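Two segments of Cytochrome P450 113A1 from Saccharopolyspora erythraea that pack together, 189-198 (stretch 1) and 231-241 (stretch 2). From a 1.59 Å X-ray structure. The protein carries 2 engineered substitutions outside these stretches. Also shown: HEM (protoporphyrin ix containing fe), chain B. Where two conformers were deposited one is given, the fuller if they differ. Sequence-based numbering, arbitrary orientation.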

ATOM      1  N   VAL A 189      11.590  14.722  -3.708  1.00 20.05           N
ATOM      2  CA  VAL A 189      11.466  14.231  -2.332  1.00 21.50           C
ATOM      3  C   VAL A 189      12.153  12.879  -2.132  1.00 22.53           C
ATOM      4  O   VAL A 189      12.668  12.614  -1.026  1.00 23.82           O
ATOM      5  CB  VAL A 189      10.000  14.288  -1.785  1.00 22.88           C
ATOM      6  CG1 VAL A 189       9.528  15.725  -1.648  1.00 27.46           C
ATOM      7  CG2 VAL A 189       9.086  13.555  -2.637  1.00 26.36           C
ATOM      8  N   LEU A 190      12.207  12.060  -3.183  1.00 21.45           N
ATOM      9  CA  LEU A 190      12.761  10.701  -3.035  1.00 23.61           C
ATOM     10  C   LEU A 190      14.252  10.630  -3.117  1.00 23.40           C
ATOM     11  O   LEU A 190      14.899   9.792  -2.424  1.00 23.30           O
ATOM     12  CB  LEU A 190      12.201   9.739  -4.087  1.00 25.54           C
ATOM     13  CG  LEU A 190      10.743   9.361  -3.897  1.00 28.90           C
ATOM     14  CD1 LEU A 190      10.470   8.242  -4.894  1.00 33.59           C
ATOM     15  CD2 LEU A 190      10.492   8.873  -2.483  1.00 35.38           C
ATOM     16  N   ASN A 191      14.832  11.493  -3.947  1.00 23.01           N
ATOM     17  CA  ASN A 191      16.266  11.389  -4.216  1.00 23.57           C
ATOM     18  C   ASN A 191      17.140  11.372  -2.974  1.00 22.87           C
ATOM     19  O   ASN A 191      18.082  10.579  -2.932  1.00 24.40           O
ATOM     20  CB  ASN A 191      16.735  12.418  -5.264  1.00 24.71           C
ATOM     21  CG  ASN A 191      16.288  12.059  -6.674  0.70 26.90           C
ATOM     22  OD1 ASN A 191      15.640  11.034  -6.896  0.70 28.88           O
ATOM     23  ND2 ASN A 191      16.620  12.917  -7.635  0.70 30.00           N
ATOM     24  N   PRO A 192      16.878  12.229  -1.964  1.00 23.00           N
ATOM     25  CA  PRO A 192      17.730  12.196  -0.782  1.00 23.37           C
ATOM     26  C   PRO A 192      17.654  10.859  -0.013  1.00 22.65           C
ATOM     27  O   PRO A 192      18.668  10.436   0.569  1.00 21.97           O
ATOM     28  CB  PRO A 192      17.207  13.363   0.072  1.00 24.12           C
ATOM     29  CG  PRO A 192      16.567  14.253  -0.921  1.00 24.34           C
ATOM     30  CD  PRO A 192      15.881  13.330  -1.866  1.00 23.51           C
ATOM     31  N   LEU A 193      16.493  10.205  -0.053  1.00 21.58           N
ATOM     32  CA  LEU A 193      16.340   8.967   0.702  1.00 21.99           C
ATOM     33  C   LEU A 193      17.116   7.908  -0.069  1.00 21.26           C
ATOM     34  O   LEU A 193      17.846   7.105   0.526  1.00 21.14           O
ATOM     35  CB  LEU A 193      14.873   8.564   0.771  1.00 22.04           C
ATOM     36  CG  LEU A 193      14.605   7.192   1.399  1.00 22.55           C
ATOM     37  CD1 LEU A 193      15.297   6.957   2.774  1.00 25.11           C
ATOM     38  CD2 LEU A 193      13.064   6.963   1.454  1.00 24.17           C
ATOM     39  N   THR A 194      16.969   7.918  -1.382  1.00 20.42           N
ATOM     40  CA  THR A 194      17.679   6.952  -2.221  1.00 20.72           C
ATOM     41  C   THR A 194      19.194   7.121  -2.098  1.00 20.76           C
ATOM     42  O   THR A 194      19.943   6.131  -2.016  1.00 21.51           O
ATOM     43  CB  THR A 194      17.185   7.013  -3.684  1.00 21.37           C
ATOM     44  OG1 THR A 194      15.794   6.658  -3.703  0.50 21.88           O
ATOM     45  CG2 THR A 194      17.973   6.048  -4.566  0.50 19.29           C
ATOM     46  N   ALA A 195      19.674   8.362  -2.074  1.00 19.76           N
ATOM     47  CA  ALA A 195      21.134   8.592  -1.892  1.00 19.60           C
ATOM     48  C   ALA A 195      21.625   8.047  -0.555  1.00 20.59           C
ATOM     49  O   ALA A 195      22.697   7.472  -0.460  1.00 21.80           O
ATOM     50  CB  ALA A 195      21.438  10.079  -1.995  1.00 21.12           C
ATOM     51  N   TYR A 196      20.854   8.289   0.508  1.00 20.53           N
ATOM     52  CA  TYR A 196      21.180   7.745   1.829  1.00 20.86           C
ATOM     53  C   TYR A 196      21.244   6.211   1.762  1.00 20.60           C
ATOM     54  O   TYR A 196      22.203   5.606   2.251  1.00 21.44           O
ATOM     55  CB  TYR A 196      20.106   8.164   2.830  1.00 21.60           C
ATOM     56  CG  TYR A 196      20.265   7.535   4.168  1.00 23.46           C
ATOM     57  CD1 TYR A 196      21.217   8.000   5.071  1.00 27.31           C
ATOM     58  CD2 TYR A 196      19.452   6.465   4.540  1.00 24.90           C
ATOM     59  CE1 TYR A 196      21.363   7.390   6.333  1.00 30.49           C
ATOM     60  CE2 TYR A 196      19.577   5.862   5.793  1.00 28.58           C
ATOM     61  CZ  TYR A 196      20.530   6.326   6.677  1.00 28.36           C
ATOM     62  OH  TYR A 196      20.655   5.703   7.927  1.00 32.10           O
ATOM     63  N   LEU A 197      20.255   5.611   1.129  1.00 19.84           N
ATOM     64  CA  LEU A 197      20.240   4.132   1.051  1.00 19.94           C
ATOM     65  C   LEU A 197      21.405   3.635   0.199  1.00 19.95           C
ATOM     66  O   LEU A 197      21.984   2.568   0.504  1.00 20.05           O
ATOM     67  CB  LEU A 197      18.897   3.583   0.550  1.00 19.94           C
ATOM     68  CG  LEU A 197      17.736   3.839   1.533  1.00 22.11           C
ATOM     69  CD1 LEU A 197      16.412   3.396   0.906  1.00 22.88           C
ATOM     70  CD2 LEU A 197      17.987   3.081   2.819  1.00 27.08           C
ATOM     71  N   LYS A 198      21.749   4.378  -0.852  1.00 18.74           N
ATOM     72  CA  LYS A 198      22.878   3.961  -1.711  1.00 19.25           C
ATOM     73  C   LYS A 198      24.171   3.914  -0.905  1.00 19.21           C
ATOM     74  O   LYS A 198      25.016   3.003  -1.083  1.00 20.12           O
ATOM     75  CB  LYS A 198      22.995   4.869  -2.927  1.00 20.22           C
ATOM     76  CG  LYS A 198      23.933   4.306  -3.986  1.00 20.17           C
ATOM     77  CD  LYS A 198      24.104   5.292  -5.129  1.00 21.40           C
ATOM     78  CE  LYS A 198      25.016   4.731  -6.182  1.00 26.35           C
ATOM     79  NZ  LYS A 198      25.455   5.786  -7.132  1.00 33.10           N
ATOM     80  N   ALA A 231      20.060  -1.553  -5.908  1.00 18.57           N
ATOM     81  CA  ALA A 231      19.718  -1.998  -4.556  1.00 18.97           C
ATOM     82  C   ALA A 231      19.095  -0.865  -3.740  1.00 18.72           C
ATOM     83  O   ALA A 231      18.192  -1.082  -2.955  1.00 19.97           O
ATOM     84  CB  ALA A 231      20.974  -2.573  -3.845  1.00 19.72           C
ATOM     85  N   ALA A 232      19.644   0.337  -3.910  1.00 19.34           N
ATOM     86  CA  ALA A 232      19.136   1.509  -3.178  1.00 19.47           C
ATOM     87  C   ALA A 232      17.734   1.880  -3.631  1.00 20.36           C
ATOM     88  O   ALA A 232      16.853   2.196  -2.785  1.00 21.00           O
ATOM     89  CB  ALA A 232      20.086   2.693  -3.381  1.00 19.81           C
ATOM     90  N   ASN A 233      17.516   1.850  -4.936  1.00 20.37           N
ATOM     91  CA  ASN A 233      16.168   2.144  -5.451  1.00 21.84           C
ATOM     92  C   ASN A 233      15.174   1.091  -5.036  1.00 22.13           C
ATOM     93  O   ASN A 233      14.042   1.402  -4.599  1.00 22.92           O
ATOM     94  CB  ASN A 233      16.205   2.299  -6.943  1.00 22.78           C
ATOM     95  CG  ASN A 233      16.748   3.684  -7.380  1.00 25.79           C
ATOM     96  OD1 ASN A 233      16.366   4.705  -6.799  1.00 36.39           O
ATOM     97  ND2 ASN A 233      17.561   3.718  -8.408  1.00 26.34           N
ATOM     98  N   PHE A 234      15.567  -0.161  -5.140  1.00 21.49           N
ATOM     99  CA  PHE A 234      14.674  -1.216  -4.654  1.00 22.10           C
ATOM    100  C   PHE A 234      14.396  -1.070  -3.158  1.00 22.29           C
ATOM    101  O   PHE A 234      13.237  -1.185  -2.703  1.00 23.71           O
ATOM    102  CB  PHE A 234      15.209  -2.594  -4.967  1.00 21.47           C
ATOM    103  CG  PHE A 234      14.351  -3.676  -4.351  1.00 20.93           C
ATOM    104  CD1 PHE A 234      13.117  -3.978  -4.913  1.00 22.88           C
ATOM    105  CD2 PHE A 234      14.720  -4.307  -3.154  1.00 21.82           C
ATOM    106  CE1 PHE A 234      12.300  -4.909  -4.349  1.00 20.79           C
ATOM    107  CE2 PHE A 234      13.908  -5.254  -2.571  1.00 23.39           C
ATOM    108  CZ  PHE A 234      12.634  -5.555  -3.179  1.00 23.68           C
ATOM    109  N   SER A 235      15.438  -0.779  -2.367  1.00 22.49           N
ATOM    110  CA  SER A 235      15.248  -0.581  -0.936  1.00 23.38           C
ATOM    111  C   SER A 235      14.344   0.607  -0.639  1.00 23.90           C
ATOM    112  O   SER A 235      13.613   0.557   0.321  1.00 23.55           O
ATOM    113  CB  SER A 235      16.573  -0.401  -0.186  1.00 23.97           C
ATOM    114  OG  SER A 235      17.379  -1.595  -0.297  1.00 21.76           O
ATOM    115  N   THR A 236      14.417   1.650  -1.473  1.00 23.67           N
ATOM    116  CA  THR A 236      13.546   2.843  -1.357  1.00 24.12           C
ATOM    117  C   THR A 236      12.073   2.419  -1.536  1.00 24.78           C
ATOM    118  O   THR A 236      11.210   2.781  -0.721  1.00 25.42           O
ATOM    119  CB  THR A 236      13.871   3.919  -2.425  1.00 23.90           C
ATOM    120  OG1 THR A 236      15.216   4.363  -2.303  0.70 23.10           O
ATOM    121  CG2 THR A 236      12.886   5.144  -2.367  0.70 22.17           C
ATOM    122  N   ALA A 237      11.810   1.676  -2.605  1.00 24.99           N
ATOM    123  CA  ALA A 237      10.455   1.144  -2.929  1.00 26.98           C
ATOM    124  C   ALA A 237       9.954   0.291  -1.797  1.00 27.40           C
ATOM    125  O   ALA A 237       8.803   0.412  -1.349  1.00 27.89           O
ATOM    126  CB  ALA A 237      10.504   0.302  -4.161  1.00 27.37           C
ATOM    127  N   LEU A 238      10.808  -0.622  -1.350  1.00 27.85           N
ATOM    128  CA  LEU A 238      10.411  -1.566  -0.323  1.00 28.59           C
ATOM    129  C   LEU A 238      10.019  -0.787   0.912  1.00 28.72           C
ATOM    130  O   LEU A 238       8.949  -1.023   1.506  1.00 29.90           O
ATOM    131  CB  LEU A 238      11.575  -2.533  -0.014  1.00 27.82           C
ATOM    132  CG  LEU A 238      11.181  -3.786   0.750  1.00 30.20           C
ATOM    133  CD1 LEU A 238      10.571  -4.772  -0.202  1.00 31.28           C
ATOM    134  CD2 LEU A 238      12.462  -4.382   1.346  1.00 29.16           C
ATOM    135  N   LEU A 239      10.850   0.201   1.261  1.00 30.02           N
ATOM    136  CA  LEU A 239      10.649   1.038   2.431  1.00 30.74           C
ATOM    137  C   LEU A 239       9.348   1.835   2.366  1.00 31.49           C
ATOM    138  O   LEU A 239       8.507   1.722   3.267  1.00 31.91           O
ATOM    139  CB  LEU A 239      11.846   2.010   2.617  1.00 31.38           C
ATOM    140  CG  LEU A 239      12.106   2.800   3.899  0.70 31.84           C
ATOM    141  CD1 LEU A 239      12.287   1.948   5.154  0.70 34.34           C
ATOM    142  CD2 LEU A 239      13.364   3.639   3.687  0.70 32.57           C
ATOM    143  N   LEU A 240       9.194   2.646   1.329  1.00 30.48           N
ATOM    144  CA  LEU A 240       7.960   3.429   1.170  1.00 32.56           C
ATOM    145  C   LEU A 240       6.714   2.561   0.964  1.00 33.75           C
ATOM    146  O   LEU A 240       5.654   2.870   1.546  1.00 33.80           O
ATOM    147  CB  LEU A 240       8.096   4.394   0.004  1.00 32.05           C
ATOM    148  CG  LEU A 240       9.265   5.355   0.128  1.00 35.27           C
ATOM    149  CD1 LEU A 240       9.325   6.177  -1.139  1.00 37.43           C
ATOM    150  CD2 LEU A 240       9.178   6.259   1.368  1.00 39.08           C
ATOM    151  N   ALA A 241       6.827   1.522   0.123  1.00 33.78           N
ATOM    152  CA  ALA A 241       5.692   0.637  -0.213  1.00 36.12           C
ATOM    153  C   ALA A 241       5.176  -0.074   1.006  1.00 35.99           C
ATOM    154  O   ALA A 241       3.959  -0.353   1.122  1.00 38.71           O
ATOM    155  CB  ALA A 241       6.102  -0.398  -1.265  1.00 35.74           C
TER
HETATM  156  CHA HEM B 412       3.513  -4.237  -5.155  1.00 12.24           C
HETATM  157  CHB HEM B 412      -0.299  -3.147  -2.310  1.00 10.52           C
HETATM  158  CHC HEM B 412       2.487  -3.765   1.607  1.00 14.69           C
HETATM  159  CHD HEM B 412       6.433  -4.045  -1.225  1.00 13.38           C
HETATM  160  C1A HEM B 412       2.246  -3.960  -4.683  1.00 11.79           C
HETATM  161  C2A HEM B 412       1.066  -3.778  -5.536  1.00 11.12           C
HETATM  162  C3A HEM B 412       0.025  -3.464  -4.759  1.00 10.18           C
HETATM  163  C4A HEM B 412       0.493  -3.426  -3.388  1.00 10.32           C
HETATM  164  CMA HEM B 412      -1.419  -3.152  -5.210  1.00 10.50           C
HETATM  165  CAA HEM B 412       1.031  -3.956  -7.065  1.00 11.83           C
HETATM  166  CBA HEM B 412       1.505  -2.707  -7.786  1.00 12.51           C
HETATM  167  CGA HEM B 412       1.230  -2.765  -9.290  1.00 13.91           C
HETATM  168  O1A HEM B 412       0.682  -3.791  -9.784  1.00 13.54           O
HETATM  169  O2A HEM B 412       1.622  -1.770  -9.978  1.00 12.07           O
HETATM  170  C1B HEM B 412       0.136  -3.234  -0.986  1.00 11.04           C
HETATM  171  C2B HEM B 412      -0.712  -3.101   0.171  1.00 11.14           C
HETATM  172  C3B HEM B 412       0.061  -3.281   1.267  1.00 12.51           C
HETATM  173  C4B HEM B 412       1.412  -3.526   0.778  1.00 12.70           C
HETATM  174  CMB HEM B 412      -2.220  -2.816   0.010  1.00 12.64           C
HETATM  175  CAB HEM B 412      -0.276  -3.220   2.770  1.00 14.56           C
HETATM  176  CBB HEM B 412      -1.435  -3.617   3.187  1.00 16.65           C
HETATM  177  C1C HEM B 412       3.792  -3.890   1.180  1.00 13.35           C
HETATM  178  C2C HEM B 412       4.941  -4.065   2.054  1.00 14.47           C
HETATM  179  C3C HEM B 412       6.037  -4.141   1.269  1.00 13.07           C
HETATM  180  C4C HEM B 412       5.607  -4.033  -0.127  1.00 12.68           C
HETATM  181  CMC HEM B 412       4.819  -4.143   3.599  1.00 15.87           C
HETATM  182  CAC HEM B 412       7.519  -4.281   1.666  1.00 17.74           C
HETATM  183  CBC HEM B 412       7.933  -5.058   2.668  1.00 22.66           C
HETATM  184  C1D HEM B 412       5.974  -4.093  -2.506  1.00 11.76           C
HETATM  185  C2D HEM B 412       6.845  -4.171  -3.635  1.00 13.95           C
HETATM  186  C3D HEM B 412       5.957  -4.252  -4.835  1.00 12.38           C
HETATM  187  C4D HEM B 412       4.616  -4.200  -4.334  1.00 10.73           C
HETATM  188  CMD HEM B 412       8.403  -4.175  -3.628  1.00 14.33           C
HETATM  189  CAD HEM B 412       6.373  -4.336  -6.314  1.00 11.56           C
HETATM  190  CBD HEM B 412       6.451  -5.799  -6.790  1.00 11.86           C
HETATM  191  CGD HEM B 412       6.742  -5.847  -8.258  1.00 13.11           C
HETATM  192  O1D HEM B 412       6.635  -4.823  -8.956  1.00 12.77           O
HETATM  193  O2D HEM B 412       7.091  -6.949  -8.732  1.00 12.70           O
HETATM  194  NA  HEM B 412       1.854  -3.760  -3.348  1.00 10.32           N
HETATM  195  NB  HEM B 412       1.456  -3.451  -0.603  1.00 10.64           N
HETATM  196  NC  HEM B 412       4.259  -3.854  -0.120  1.00 10.67           N
HETATM  197  ND  HEM B 412       4.638  -4.113  -2.954  1.00 10.46           N
HETATM  198 FE   HEM B 412       3.008  -3.948  -1.754  1.00 12.77          FE
HETATM  199  O   HOH W   1      14.899   7.186  -6.407  1.00 44.32           O
HETATM  200  O   HOH W   2       3.233  -1.745  -1.859  1.00 27.42           O

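At the apolar centre Leu197 (chi1 m, chi2 t) acts as a knob, its side chain seated among Ala232, Ser235, Thr236 and Leu239. Its CD1 lies 4.1 Å from Leu239 CD2 and 3.6 Å from Thr236 OG1, and its CB is 4.2 Å from Ala232 CB. The two helices cross here with axes 8.2 Å apart at closest approach and an angle of 122° between their N-to-C directions, burying 466 Å² in total. One turn earlier, Leu193 points toward the second helix; its CD1 is 3.9 Å from Leu239 CD2, and its CD2 is 4.0 Å from both Leu240 CD2 and Leu239 CD2. Leu190 continues the row, with its CD2 a tight 3.2 Å from Leu240 CD1. Branched leucines suit this part of the contact, because their methyls reach across the gap between the backbones. Where the chains draw closest, at the pair Lys198 and Ala232 (CA to CA 4.7 Å), the small methyl of Ala232 suffices: its CB rests 3.5 Å from Lys198 N and 3.7 Å from Thr194 O. Lys198 brings its CB to the contact, but its extended chain leads the charged end away. The polar edge is built on Thr194 and Thr236, both m rotamers, whose OG1 atoms form a 2.7 Å hydrogen bond. Thr236 OG1 also donates to Ala232 O (2.8 Å), a bond within its own helix that satisfies the hydroxyl in a buried setting. Ser235 does likewise, its OG donating to Ala231 O at 2.8 Å, which leaves its CB to line the pocket 4.0 Å from Leu197 CD1. Farther out, water 1 bridges the helices, lying 2.9 Å from Thr194 OG1 and donating to Asn233 OD1 at 2.9 Å. Although Asn233 directs its CA-to-CB bond away, its amide end returns toward the first helix, with OD1 3.1 Å from Thr194 CG2.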